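Local atomic coordinates of oxidoreductase, zinc-binding dehydrogenase family (Myxococcus xanthus, PDB entry 5K1S), a protein that acts as a zinc-containing medium-chain reductase in an alternative de novo route to isovaleryl coenzyme A. Residues Arg24-Ala29 with Pro69-Pro74; Met37-Pro42 with Ala139-Ala144; Thr103-Ser108 with Ala306-Gln311; His59-Arg64 with Lys341-Leu346; Ser200-Arg205 with Gly325-Val330. One frame throughout, in Å; residues are numbered along the deposited sequence.

Interaction 1. Residues Arg24-Ala29 with Pro69-Pro74; sequences RSFGEA and PRTSVP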
# COMPACT_ATOMS: atom_id res chain seq x y z
N ARG A 24 -33.17 4.38 -21.18
CA ARG A 24 -34.27 5.04 -20.50
C ARG A 24 -34.74 4.30 -19.26
O ARG A 24 -35.55 4.84 -18.50
CB ARG A 24 -35.45 5.22 -21.47
CG ARG A 24 -35.07 6.03 -22.70
CD ARG A 24 -36.27 6.55 -23.46
NE ARG A 24 -35.86 7.52 -24.48
CZ ARG A 24 -35.67 8.82 -24.24
NH1 ARG A 24 -35.84 9.32 -23.02
NH2 ARG A 24 -35.29 9.63 -25.22
N SER A 25 -34.24 3.09 -19.01
CA SER A 25 -34.51 2.39 -17.77
C SER A 25 -33.38 1.41 -17.50
O SER A 25 -33.03 0.61 -18.38
CB SER A 25 -35.86 1.65 -17.81
OG SER A 25 -35.84 0.58 -18.74
N PHE A 26 -32.81 1.47 -16.30
CA PHE A 26 -31.76 0.53 -15.93
C PHE A 26 -32.30 -0.89 -15.96
O PHE A 26 -33.45 -1.14 -15.61
CB PHE A 26 -31.22 0.86 -14.54
CG PHE A 26 -30.65 2.24 -14.42
CD1 PHE A 26 -29.48 2.58 -15.08
CD2 PHE A 26 -31.26 3.19 -13.62
CE1 PHE A 26 -28.95 3.85 -14.97
CE2 PHE A 26 -30.74 4.46 -13.50
CZ PHE A 26 -29.57 4.79 -14.17
N GLY A 27 -31.46 -1.83 -16.39
CA GLY A 27 -31.87 -3.21 -16.47
C GLY A 27 -31.04 -4.06 -17.42
O GLY A 27 -29.81 -3.95 -17.44
N GLU A 28 -31.71 -4.89 -18.20
CA GLU A 28 -31.03 -5.83 -19.08
C GLU A 28 -30.37 -5.10 -20.25
O GLU A 28 -30.68 -3.95 -20.56
CB GLU A 28 -32.00 -6.88 -19.61
CG GLU A 28 -33.13 -6.31 -20.46
CD GLU A 28 -34.03 -7.37 -21.04
OE1 GLU A 28 -34.03 -8.51 -20.52
OE2 GLU A 28 -34.73 -7.08 -22.04
N ALA A 29 -29.46 -5.81 -20.93
CA ALA A 29 -28.72 -5.23 -22.04
C ALA A 29 -29.64 -4.70 -23.12
O ALA A 29 -29.30 -3.73 -23.81
CB ALA A 29 -27.76 -6.27 -22.62
N PRO A 69 -24.54 5.04 -8.60
CA PRO A 69 -25.62 5.87 -8.04
C PRO A 69 -25.84 7.19 -8.77
O PRO A 69 -26.98 7.65 -8.85
CB PRO A 69 -25.16 6.11 -6.59
CG PRO A 69 -24.16 5.04 -6.32
CD PRO A 69 -23.48 4.79 -7.62
N ARG A 70 -24.79 7.81 -9.30
CA ARG A 70 -24.92 9.15 -9.87
C ARG A 70 -25.38 9.15 -11.32
O ARG A 70 -25.59 10.23 -11.88
CB ARG A 70 -23.59 9.89 -9.74
CG ARG A 70 -23.22 10.22 -8.30
CD ARG A 70 -22.18 11.32 -8.21
NE ARG A 70 -20.89 10.91 -8.75
CZ ARG A 70 -19.94 10.29 -8.06
NH1 ARG A 70 -18.80 9.95 -8.64
NH2 ARG A 70 -20.13 9.99 -6.77
N THR A 71 -25.56 7.99 -11.94
CA THR A 71 -26.13 7.93 -13.28
C THR A 71 -27.65 8.09 -13.20
O THR A 71 -28.29 7.66 -12.23
CB THR A 71 -25.78 6.62 -13.97
OG1 THR A 71 -24.39 6.33 -13.79
CG2 THR A 71 -26.09 6.70 -15.46
N SER A 72 -28.22 8.72 -14.22
CA SER A 72 -29.64 9.05 -14.22
C SER A 72 -30.21 8.91 -15.63
O SER A 72 -29.68 9.50 -16.58
CB SER A 72 -29.86 10.47 -13.70
OG SER A 72 -31.24 10.77 -13.59
N VAL A 73 -31.28 8.14 -15.75
CA VAL A 73 -31.94 7.93 -17.03
C VAL A 73 -32.80 9.15 -17.39
O VAL A 73 -33.39 9.77 -16.51
CB VAL A 73 -32.80 6.65 -17.03
CG1 VAL A 73 -31.94 5.42 -16.82
CG2 VAL A 73 -33.90 6.73 -15.96
N PRO A 74 -32.89 9.49 -18.69
CA PRO A 74 -32.21 8.85 -19.82
C PRO A 74 -30.71 9.14 -19.81
O PRO A 74 -30.30 10.21 -19.36
CB PRO A 74 -32.88 9.49 -21.04
CG PRO A 74 -33.36 10.81 -20.56
CD PRO A 74 -33.76 10.60 -19.12
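R24 and P74 bring the two irregular segments together, their CA atoms 4.4 Å apart; the peptide bond before P74 is cis. Next to this close approach V73 points its side chain toward 24-29, and its CB and CG2 both lie 3.6 Å from R24 O. CG1 of V73 sits over the middle of the F26 ring, 3.6 Å from the centroid and 14° off the normal, a CH-pi contact. Both segments are loops of what is, by family resemblance, the GroES-like catalytic domain: 24-29 lies between strands 17-23 and 32-38, while segment 69-74 comes after helix 58-64. The ring's edge receives the backbone, with F26 CZ 3.7 Å from T71 O, and T71 CG2 reaches F26 CE1 at 4.1 Å. An alanine at F26 would probably leave V73 CG1 and T71 CG2 without their aromatic partner. R24 NH1 lies obliquely against P74 CB at 3.6 Å; its chain is extended from CG to NE, and NH2 forms a salt bridge with E35. T71 OG1 is hydrogen-bonded to N63.

Interaction 2. Residues Met37-Pro42 with Ala139-Ala144; sequences MPMPRP and AQFMVA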
# COMPACT_ATOMS: atom_id res chain seq x y z
N MET A 37 -31.24 12.02 -30.94
CA MET A 37 -31.13 12.99 -29.87
C MET A 37 -30.64 14.33 -30.41
O MET A 37 -30.03 14.38 -31.49
CB MET A 37 -30.17 12.49 -28.78
CG MET A 37 -30.52 11.12 -28.21
SD MET A 37 -32.01 11.11 -27.19
CE MET A 37 -31.47 12.05 -25.77
N PRO A 38 -30.88 15.42 -29.70
CA PRO A 38 -30.25 16.69 -30.07
C PRO A 38 -28.77 16.67 -29.75
O PRO A 38 -28.34 16.09 -28.74
CB PRO A 38 -30.99 17.73 -29.22
CG PRO A 38 -32.23 17.05 -28.75
CD PRO A 38 -31.88 15.61 -28.63
N MET A 39 -27.98 17.31 -30.61
CA MET A 39 -26.55 17.38 -30.36
C MET A 39 -26.26 18.25 -29.14
O MET A 39 -26.97 19.23 -28.89
CB MET A 39 -25.82 17.95 -31.57
CG MET A 39 -25.66 17.00 -32.73
SD MET A 39 -24.42 17.59 -33.89
CE MET A 39 -24.94 16.73 -35.38
N PRO A 40 -25.23 17.92 -28.37
CA PRO A 40 -24.82 18.81 -27.28
C PRO A 40 -24.03 20.00 -27.81
O PRO A 40 -23.46 19.98 -28.90
CB PRO A 40 -23.94 17.90 -26.41
CG PRO A 40 -23.34 16.95 -27.38
CD PRO A 40 -24.40 16.71 -28.43
N ARG A 41 -24.01 21.05 -26.99
CA ARG A 41 -23.34 22.29 -27.34
C ARG A 41 -22.16 22.52 -26.41
O ARG A 41 -22.34 22.51 -25.19
CB ARG A 41 -24.31 23.48 -27.26
CG ARG A 41 -25.47 23.41 -28.24
CD ARG A 41 -24.98 23.34 -29.68
NE ARG A 41 -24.01 24.40 -29.97
CZ ARG A 41 -23.19 24.40 -31.01
NH1 ARG A 41 -23.20 23.39 -31.87
NH2 ARG A 41 -22.35 25.41 -31.18
N PRO A 42 -20.95 22.73 -26.93
CA PRO A 42 -19.81 22.98 -26.04
C PRO A 42 -19.82 24.39 -25.49
O PRO A 42 -20.05 25.36 -26.22
CB PRO A 42 -18.60 22.75 -26.96
CG PRO A 42 -19.09 23.15 -28.30
CD PRO A 42 -20.55 22.74 -28.35
N ALA A 139 -22.44 7.40 -28.85
CA ALA A 139 -23.15 8.37 -29.66
C ALA A 139 -22.21 8.91 -30.73
O ALA A 139 -21.00 8.67 -30.69
CB ALA A 139 -23.70 9.51 -28.79
N GLN A 140 -22.79 9.62 -31.70
CA GLN A 140 -22.01 10.22 -32.77
C GLN A 140 -21.20 11.42 -32.29
O GLN A 140 -20.19 11.76 -32.91
CB GLN A 140 -22.92 10.65 -33.92
CG GLN A 140 -23.63 9.50 -34.60
CD GLN A 140 -24.54 9.96 -35.73
OE1 GLN A 140 -25.44 10.78 -35.52
NE2 GLN A 140 -24.30 9.44 -36.93
N PHE A 141 -21.63 12.07 -31.21
CA PHE A 141 -20.99 13.28 -30.71
C PHE A 141 -21.04 13.29 -29.19
O PHE A 141 -21.82 12.56 -28.57
CB PHE A 141 -21.67 14.55 -31.25
CG PHE A 141 -21.71 14.64 -32.74
CD1 PHE A 141 -22.76 14.06 -33.45
CD2 PHE A 141 -20.73 15.31 -33.45
CE1 PHE A 141 -22.81 14.14 -34.83
CE2 PHE A 141 -20.78 15.40 -34.83
CZ PHE A 141 -21.82 14.81 -35.51
N MET A 142 -20.20 14.13 -28.60
CA MET A 142 -20.19 14.31 -27.15
C MET A 142 -19.36 15.54 -26.82
O MET A 142 -18.38 15.84 -27.50
CB MET A 142 -19.62 13.08 -26.44
CG MET A 142 -18.13 12.84 -26.68
SD MET A 142 -17.52 11.31 -25.93
CE MET A 142 -17.74 11.67 -24.19
N VAL A 143 -19.77 16.24 -25.78
CA VAL A 143 -19.02 17.36 -25.25
C VAL A 143 -18.04 16.84 -24.20
O VAL A 143 -18.33 15.88 -23.48
CB VAL A 143 -19.96 18.44 -24.68
CG1 VAL A 143 -19.19 19.45 -23.82
CG2 VAL A 143 -20.66 19.16 -25.81
N ALA A 144 -16.88 17.48 -24.12
CA ALA A 144 -15.85 17.04 -23.20
C ALA A 144 -15.05 18.24 -22.69
O ALA A 144 -14.50 19.00 -23.50
CB ALA A 144 -14.91 16.05 -23.88
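F141 is the first residue of strand 141-145 to meet segment 37-42, presenting one ring face to M39. SD of M39 lies over the centre of that face, 3.9 Å from the centroid and 11° off the normal, so the pair is a Met-aromatic contact. The M39 chain is extended (chi2 -164°, SD anti to CA), and its CE ends 3.4 Å from F141 CE1. An alanine at F141 would probably leave the M39 thioether without its aromatic platform and free to turn. Next along the strand, M142 points its side chain away and offers backbone, its CA lying 4.1 Å from P40 CG. V143 turns back toward the other segment, its CG2 3.6 Å from P40 CB. The same methyl lies 3.7 Å from R41 C and 4.3 Å from P42 CB, so one branch serves three consecutive residues. R41 starts away from the strand; its NH2 forms a salt bridge with E87. Strand 141-145 pairs antiparallel with 46-56, where M142 is backbone hydrogen-bonded to L49. The proline-rich chain leaving strand 32-38 is thus joined to the sheet through methyl, ring and sulfur contacts, a union resting on shape and dispersion.

Interaction 3. Residues Thr103-Ser108 with Ala306-Gln311; sequences TLQRMS and AYATTQ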
# COMPACT_ATOMS: atom_id res chain seq x y z
N THR A 103 -11.23 10.38 -24.54
CA THR A 103 -11.72 10.76 -23.22
C THR A 103 -11.11 9.90 -22.12
O THR A 103 -10.81 8.72 -22.32
CB THR A 103 -13.24 10.65 -23.16
OG1 THR A 103 -13.63 9.30 -23.47
CG2 THR A 103 -13.91 11.61 -24.14
N LEU A 104 -10.91 10.51 -20.96
CA LEU A 104 -10.56 9.79 -19.75
C LEU A 104 -11.80 9.09 -19.20
O LEU A 104 -12.88 9.13 -19.79
CB LEU A 104 -9.96 10.73 -18.71
CG LEU A 104 -8.56 11.28 -18.95
CD1 LEU A 104 -8.25 12.38 -17.96
CD2 LEU A 104 -7.52 10.18 -18.86
N GLN A 105 -11.64 8.44 -18.05
CA GLN A 105 -12.79 7.84 -17.38
C GLN A 105 -13.56 8.89 -16.58
O GLN A 105 -14.79 9.00 -16.70
CB GLN A 105 -12.33 6.71 -16.46
CG GLN A 105 -11.65 5.56 -17.21
CD GLN A 105 -10.29 5.19 -16.65
OE1 GLN A 105 -9.75 5.88 -15.79
NE2 GLN A 105 -9.72 4.10 -17.15
N ARG A 106 -12.86 9.68 -15.77
CA ARG A 106 -13.47 10.67 -14.90
C ARG A 106 -12.73 12.00 -15.02
O ARG A 106 -11.62 12.07 -15.54
CB ARG A 106 -13.47 10.20 -13.44
CG ARG A 106 -12.08 9.95 -12.89
CD ARG A 106 -12.11 9.54 -11.42
NE ARG A 106 -12.52 10.64 -10.55
CZ ARG A 106 -11.73 11.64 -10.18
NH1 ARG A 106 -10.48 11.71 -10.63
NH2 ARG A 106 -12.18 12.59 -9.37
N MET A 107 -13.37 13.05 -14.52
CA MET A 107 -12.81 14.38 -14.55
C MET A 107 -11.96 14.64 -13.30
O MET A 107 -11.82 13.78 -12.43
CB MET A 107 -13.92 15.43 -14.67
CG MET A 107 -14.53 15.54 -16.06
SD MET A 107 -13.30 15.90 -17.32
CE MET A 107 -12.63 17.46 -16.74
N SER A 108 -11.39 15.84 -13.24
CA SER A 108 -10.54 16.25 -12.13
C SER A 108 -10.47 17.77 -12.14
O SER A 108 -10.21 18.36 -13.20
CB SER A 108 -9.14 15.63 -12.25
OG SER A 108 -8.30 16.05 -11.20
N ALA A 306 -3.87 1.68 -6.94
CA ALA A 306 -3.82 2.48 -8.15
C ALA A 306 -5.22 2.57 -8.74
O ALA A 306 -5.89 1.54 -8.91
CB ALA A 306 -2.85 1.88 -9.18
N TYR A 307 -5.66 3.78 -9.05
CA TYR A 307 -7.03 4.02 -9.48
C TYR A 307 -7.07 5.07 -10.58
O TYR A 307 -6.35 6.07 -10.52
CB TYR A 307 -7.90 4.47 -8.29
CG TYR A 307 -9.35 4.75 -8.64
CD1 TYR A 307 -10.21 3.73 -9.00
CD2 TYR A 307 -9.85 6.05 -8.60
CE1 TYR A 307 -11.53 3.98 -9.31
CE2 TYR A 307 -11.17 6.32 -8.91
CZ TYR A 307 -12.01 5.28 -9.26
OH TYR A 307 -13.33 5.54 -9.58
N ALA A 308 -7.90 4.82 -11.59
CA ALA A 308 -8.17 5.81 -12.63
C ALA A 308 -6.92 6.13 -13.45
O ALA A 308 -5.86 5.54 -13.25
CB ALA A 308 -8.74 7.08 -12.02
N THR A 309 -7.05 7.08 -14.38
CA THR A 309 -5.97 7.49 -15.26
C THR A 309 -5.98 9.01 -15.37
O THR A 309 -7.04 9.63 -15.37
CB THR A 309 -6.11 6.86 -16.65
OG1 THR A 309 -6.22 5.44 -16.53
CG2 THR A 309 -4.91 7.19 -17.53
N THR A 310 -4.79 9.60 -15.47
CA THR A 310 -4.65 11.04 -15.56
C THR A 310 -4.50 11.47 -17.02
O THR A 310 -4.28 10.66 -17.92
CB THR A 310 -3.44 11.53 -14.75
OG1 THR A 310 -2.24 11.02 -15.33
CG2 THR A 310 -3.55 11.07 -13.31
N GLN A 311 -4.63 12.78 -17.24
CA GLN A 311 -4.51 13.33 -18.58
C GLN A 311 -3.12 13.07 -19.16
O GLN A 311 -2.97 12.80 -20.36
CB GLN A 311 -4.82 14.83 -18.56
CG GLN A 311 -5.10 15.43 -19.91
CD GLN A 311 -5.58 16.87 -19.82
OE1 GLN A 311 -5.12 17.64 -18.98
NE2 GLN A 311 -6.53 17.23 -20.67
O HOH W 1 -9.76 8.77 -15.60
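Beside the zinc held by C57, H79 and C166, the loop after strand 100-103 brings L104, Q105 and R106 against the chain that leaves strand 302-305. Q105 lies between metal and contact: its side chain is about 4 Å from the zinc ion at the nearest atoms and also touches C166. A single water ties the two segments together. It donates to Q105 OE1 and to T309 O, each at 2.9 Å, and accepts from R106 N at 3.2 Å. Q105 bends at chi2 (127°), which sets the position of CD and with it the amide. L104 sets its two methyls against backbone polar atoms: CD2 lies 3.4 Å from T310 O, CD1 3.7 Å from Q311 N. Here T310 is the N-cap of helix 311-323. R106 CD reaches Y307 CE2 at 4.2 Å, the side chains crossing at about a right angle, while its NH1 is hydrogen-bonded to N120 O. Y307 N bonds to E300 of the second subunit, so a neighbouring subunit borders the contact. Joining a loop of the zinc-binding part to the chain beyond the last strand of the parallel sheet is typical of the interdomain region of medium-chain dehydrogenases and reductases.

Interaction 4. Residues His59-Arg64 with Lys341-Leu346; sequences HDVINR and KAHFRL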
# COMPACT_ATOMS: atom_id res chain seq x y z
N HIS A 59 -17.35 -1.78 -16.82
CA HIS A 59 -17.89 -0.65 -16.07
C HIS A 59 -19.23 -0.20 -16.66
O HIS A 59 -20.16 0.13 -15.92
CB HIS A 59 -16.88 0.49 -16.07
CG HIS A 59 -17.24 1.64 -15.19
ND1 HIS A 59 -16.94 1.68 -13.85
CD2 HIS A 59 -17.86 2.82 -15.47
CE1 HIS A 59 -17.37 2.82 -13.33
NE2 HIS A 59 -17.92 3.53 -14.30
N ASP A 60 -19.33 -0.20 -17.99
CA ASP A 60 -20.57 0.21 -18.64
C ASP A 60 -21.72 -0.74 -18.31
O ASP A 60 -22.87 -0.32 -18.19
CB ASP A 60 -20.38 0.27 -20.16
CG ASP A 60 -19.31 1.27 -20.58
OD1 ASP A 60 -19.09 2.25 -19.84
OD2 ASP A 60 -18.71 1.07 -21.65
N VAL A 61 -21.42 -2.03 -18.16
CA VAL A 61 -22.44 -3.00 -17.77
C VAL A 61 -23.00 -2.62 -16.40
O VAL A 61 -24.22 -2.51 -16.22
CB VAL A 61 -21.86 -4.42 -17.76
CG1 VAL A 61 -22.89 -5.42 -17.24
CG2 VAL A 61 -21.40 -4.81 -19.16
N ILE A 62 -22.12 -2.43 -15.42
CA ILE A 62 -22.55 -2.05 -14.08
C ILE A 62 -23.39 -0.78 -14.15
O ILE A 62 -24.46 -0.69 -13.53
CB ILE A 62 -21.33 -1.87 -13.16
CG1 ILE A 62 -20.47 -3.14 -13.15
CG2 ILE A 62 -21.78 -1.55 -11.74
CD1 ILE A 62 -19.12 -2.96 -12.47
N ASN A 63 -22.92 0.20 -14.92
CA ASN A 63 -23.67 1.44 -15.09
C ASN A 63 -25.06 1.17 -15.64
O ASN A 63 -26.05 1.72 -15.15
CB ASN A 63 -22.88 2.38 -16.02
CG ASN A 63 -23.43 3.79 -16.04
OD1 ASN A 63 -24.22 4.18 -15.18
ND2 ASN A 63 -23.01 4.57 -17.02
N ARG A 64 -25.16 0.31 -16.66
CA ARG A 64 -26.45 0.04 -17.28
C ARG A 64 -27.45 -0.55 -16.29
O ARG A 64 -28.65 -0.31 -16.42
CB ARG A 64 -26.28 -0.90 -18.47
CG ARG A 64 -27.59 -1.35 -19.08
CD ARG A 64 -27.39 -2.26 -20.28
NE ARG A 64 -26.53 -3.41 -19.98
CZ ARG A 64 -26.87 -4.42 -19.20
NH1 ARG A 64 -28.05 -4.45 -18.59
NH2 ARG A 64 -26.02 -5.42 -19.00
N LYS A 341 -26.09 -6.17 -27.95
CA LYS A 341 -25.35 -7.39 -28.25
C LYS A 341 -23.95 -7.34 -27.64
O LYS A 341 -23.46 -8.34 -27.12
CB LYS A 341 -25.27 -7.60 -29.76
CG LYS A 341 -26.62 -7.63 -30.45
CD LYS A 341 -26.48 -8.05 -31.91
CE LYS A 341 -27.83 -8.05 -32.62
NZ LYS A 341 -27.72 -8.56 -34.02
N ALA A 342 -23.30 -6.17 -27.71
CA ALA A 342 -21.95 -6.05 -27.16
C ALA A 342 -21.93 -6.36 -25.67
O ALA A 342 -21.08 -7.13 -25.20
CB ALA A 342 -21.42 -4.64 -27.42
N HIS A 343 -22.86 -5.78 -24.91
CA HIS A 343 -22.91 -6.05 -23.48
C HIS A 343 -23.19 -7.52 -23.20
O HIS A 343 -22.57 -8.13 -22.32
CB HIS A 343 -23.97 -5.18 -22.81
CG HIS A 343 -23.57 -3.75 -22.68
ND1 HIS A 343 -24.01 -2.94 -21.65
CD2 HIS A 343 -22.76 -2.98 -23.44
CE1 HIS A 343 -23.49 -1.74 -21.79
NE2 HIS A 343 -22.73 -1.73 -22.87
N PHE A 344 -24.14 -8.11 -23.93
CA PHE A 344 -24.44 -9.52 -23.74
C PHE A 344 -23.18 -10.36 -23.92
O PHE A 344 -22.87 -11.22 -23.08
CB PHE A 344 -25.53 -9.96 -24.73
CG PHE A 344 -26.06 -11.34 -24.46
CD1 PHE A 344 -25.40 -12.46 -24.93
CD2 PHE A 344 -27.23 -11.51 -23.74
CE1 PHE A 344 -25.89 -13.73 -24.68
CE2 PHE A 344 -27.73 -12.78 -23.48
CZ PHE A 344 -27.06 -13.89 -23.96
N ARG A 345 -22.44 -10.12 -25.00
CA ARG A 345 -21.17 -10.81 -25.19
C ARG A 345 -20.25 -10.59 -24.00
O ARG A 345 -19.66 -11.54 -23.47
CB ARG A 345 -20.49 -10.32 -26.48
CG ARG A 345 -21.17 -10.77 -27.76
CD ARG A 345 -20.39 -10.28 -28.98
NE ARG A 345 -19.01 -10.76 -28.97
CZ ARG A 345 -18.08 -10.39 -29.85
NH1 ARG A 345 -18.37 -9.53 -30.81
NH2 ARG A 345 -16.85 -10.89 -29.76
N LEU A 346 -20.11 -9.34 -23.57
CA LEU A 346 -19.17 -9.03 -22.50
C LEU A 346 -19.61 -9.64 -21.17
O LEU A 346 -18.78 -10.12 -20.40
CB LEU A 346 -19.01 -7.51 -22.38
CG LEU A 346 -17.99 -7.00 -21.36
CD1 LEU A 346 -16.60 -7.55 -21.65
CD2 LEU A 346 -17.97 -5.48 -21.37
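The imidazole of H343 is the flat group at the heart of this helix pair: one face carries V61 CG2, 4.1 Å from ND1, and its edge meets R64. There R64 NE donates to H343 ND1 at 3.1 Å with an N-H...N angle of 161°. The donor nitrogen is tilted somewhat out of the imidazole plane, whereas ND1 lies practically in the plane of the guanidinium, at its edge. R64 starts with CG anti to the backbone N and bends at chi3, a +53° turn that places NE back toward the ring; NH2 goes on to a salt bridge with E347. With ND1 accepting, the ring proton would probably sit on NE2, which is hydrogen-bonded to Y138 OH. Beside the ring, D60 CB is 4.0 Å from H343 CE1, the carbon between the two ring nitrogens, and D60 OD2 bonds to N of the zinc ligand C57. V61 CG2 adds an apolar touch to L346 CD2 at 4.1 Å. The short axes approach to 10.4 Å at a signed angle of -111°; the side chain of H343 reaches across to R64, and the nearest CA pair is V61 and H343 at 6.5 Å. Helix 339-347 comes late in the chain, beyond the nucleotide-binding fold; such a return of the C-terminal part to the catalytic domain is typical of medium-chain dehydrogenases and reductases.

Interaction 5. Residues Ser200-Arg205 with Gly325-Val330; sequences SVQLAR and GVRQFV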
# COMPACT_ATOMS: atom_id res chain seq x y z
N SER A 200 0.09 -4.22 -19.24
CA SER A 200 1.11 -4.19 -18.19
C SER A 200 2.31 -5.06 -18.56
O SER A 200 3.46 -4.65 -18.38
CB SER A 200 0.51 -4.64 -16.86
OG SER A 200 -0.56 -3.80 -16.48
N VAL A 201 2.05 -6.26 -19.09
CA VAL A 201 3.13 -7.14 -19.52
C VAL A 201 4.05 -6.41 -20.48
O VAL A 201 5.27 -6.33 -20.28
CB VAL A 201 2.56 -8.43 -20.15
CG1 VAL A 201 3.67 -9.24 -20.82
CG2 VAL A 201 1.85 -9.27 -19.10
N GLN A 202 3.48 -5.87 -21.56
CA GLN A 202 4.28 -5.15 -22.54
C GLN A 202 5.02 -3.98 -21.90
O GLN A 202 6.23 -3.80 -22.11
CB GLN A 202 3.39 -4.64 -23.68
CG GLN A 202 2.65 -5.73 -24.43
CD GLN A 202 1.77 -5.16 -25.52
OE1 GLN A 202 2.23 -4.92 -26.64
NE2 GLN A 202 0.50 -4.94 -25.21
N LEU A 203 4.31 -3.18 -21.10
CA LEU A 203 4.92 -1.99 -20.52
C LEU A 203 6.06 -2.37 -19.58
O LEU A 203 7.08 -1.67 -19.52
CB LEU A 203 3.86 -1.17 -19.79
CG LEU A 203 4.26 0.22 -19.31
CD1 LEU A 203 4.76 1.09 -20.46
CD2 LEU A 203 3.09 0.89 -18.62
N ALA A 204 5.90 -3.46 -18.83
CA ALA A 204 6.97 -3.91 -17.95
C ALA A 204 8.17 -4.39 -18.75
O ALA A 204 9.31 -3.96 -18.51
CB ALA A 204 6.46 -5.02 -17.03
N ARG A 205 7.94 -5.29 -19.71
CA ARG A 205 9.03 -5.75 -20.56
C ARG A 205 9.68 -4.60 -21.32
O ARG A 205 10.88 -4.64 -21.61
CB ARG A 205 8.52 -6.80 -21.55
N GLY A 325 5.03 0.17 -28.55
CA GLY A 325 5.51 -0.34 -27.28
C GLY A 325 4.47 -1.15 -26.54
O GLY A 325 4.80 -2.13 -25.86
N VAL A 326 3.20 -0.76 -26.65
CA VAL A 326 2.10 -1.49 -26.02
C VAL A 326 0.97 -1.61 -27.03
O VAL A 326 0.23 -0.66 -27.27
CB VAL A 326 1.62 -0.78 -24.74
CG1 VAL A 326 0.48 -1.56 -24.09
CG2 VAL A 326 2.78 -0.63 -23.76
N ARG A 327 0.84 -2.79 -27.63
CA ARG A 327 -0.18 -3.01 -28.65
C ARG A 327 -1.57 -3.02 -28.02
O ARG A 327 -1.74 -3.13 -26.81
CB ARG A 327 0.06 -4.33 -29.37
CG ARG A 327 1.19 -4.31 -30.39
CD ARG A 327 1.31 -5.66 -31.08
NE ARG A 327 0.04 -6.07 -31.68
CZ ARG A 327 -0.23 -7.30 -32.10
NH1 ARG A 327 0.68 -8.26 -32.00
NH2 ARG A 327 -1.42 -7.57 -32.62
N GLN A 328 -2.57 -2.90 -28.89
CA GLN A 328 -3.97 -3.03 -28.51
C GLN A 328 -4.56 -4.24 -29.22
O GLN A 328 -4.35 -4.42 -30.42
CB GLN A 328 -4.76 -1.76 -28.86
CG GLN A 328 -4.61 -0.64 -27.85
CD GLN A 328 -5.14 -1.02 -26.48
OE1 GLN A 328 -6.11 -1.78 -26.37
NE2 GLN A 328 -4.50 -0.51 -25.44
N PHE A 329 -5.29 -5.06 -28.47
CA PHE A 329 -5.85 -6.31 -28.98
C PHE A 329 -7.36 -6.15 -29.09
O PHE A 329 -8.12 -6.52 -28.21
CB PHE A 329 -5.47 -7.47 -28.06
CG PHE A 329 -3.99 -7.62 -27.84
CD1 PHE A 329 -3.33 -6.86 -26.88
CD2 PHE A 329 -3.25 -8.51 -28.60
CE1 PHE A 329 -1.97 -6.99 -26.69
CE2 PHE A 329 -1.88 -8.64 -28.41
CZ PHE A 329 -1.24 -7.88 -27.45
N VAL A 330 -7.79 -5.57 -30.21
CA VAL A 330 -9.20 -5.34 -30.48
C VAL A 330 -9.77 -6.58 -31.16
O VAL A 330 -9.35 -6.94 -32.27
CB VAL A 330 -9.41 -4.09 -31.35
CG1 VAL A 330 -10.89 -3.83 -31.56
CG2 VAL A 330 -8.73 -2.88 -30.71
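Q202 lays its terminal amide against the backbone of R327 and satisfies both polar atoms of that residue's main chain. R327 N donates to Q202 OE1 at 2.7 Å with an N-H...O angle of 165°, the donor standing well out of the carbonyl plane. In return Q202 NE2 donates to R327 O at 3.3 Å and 158°, the acceptor lying close to the amide plane. NE2 also makes a weak bond to L198 O, one turn earlier in its own helix. Two opposed bonds to one residue would hold the amide against flipping, since a reversed amide would face N-H with N-H and O with O. The chain is extended beyond CG (chi2 179°, CD anti to CA). Around the amide lie carbon atoms: V326 CG1 is 3.6 Å from NE2, R327 CB 3.5 Å from OE1, and F329 meets NE2 with its ring edge, CE1 at 3.5 Å. Closer to the helix backbone, L203 CB lies 4.1 Å from V326 CG2. Segment 325-330 lies between helix 311-323 and strand 330-335, a strand of the mixed sheet. Helix 195-206 follows strand 186-190 and a glycine-rich turn, the first beta-alpha unit typical of a Rossmann nucleotide-binding fold.

Overall arrangement
Interactions 1 and 2 lie at the surface and rest on apolar and aromatic packing, whereas 3 and 4 are buried and combine packing with polar bonds near the zinc held by C57, H79 and C166. Interaction 5, partly buried and away from the annotated sites, relies on a paired amide. Interactions 1 and 4 adjoin, and G27 bonds to R64 through the backbone. R24 packs on M37, linking interactions 1 and 2, and M142 on T103 links 2 and 3. Interactions 3 and 5 involve the start of helix 311-323 and the loop just after it, their centres about 19 Å apart, and both connect with the Rossmann part; interaction 4 encloses both along the chain.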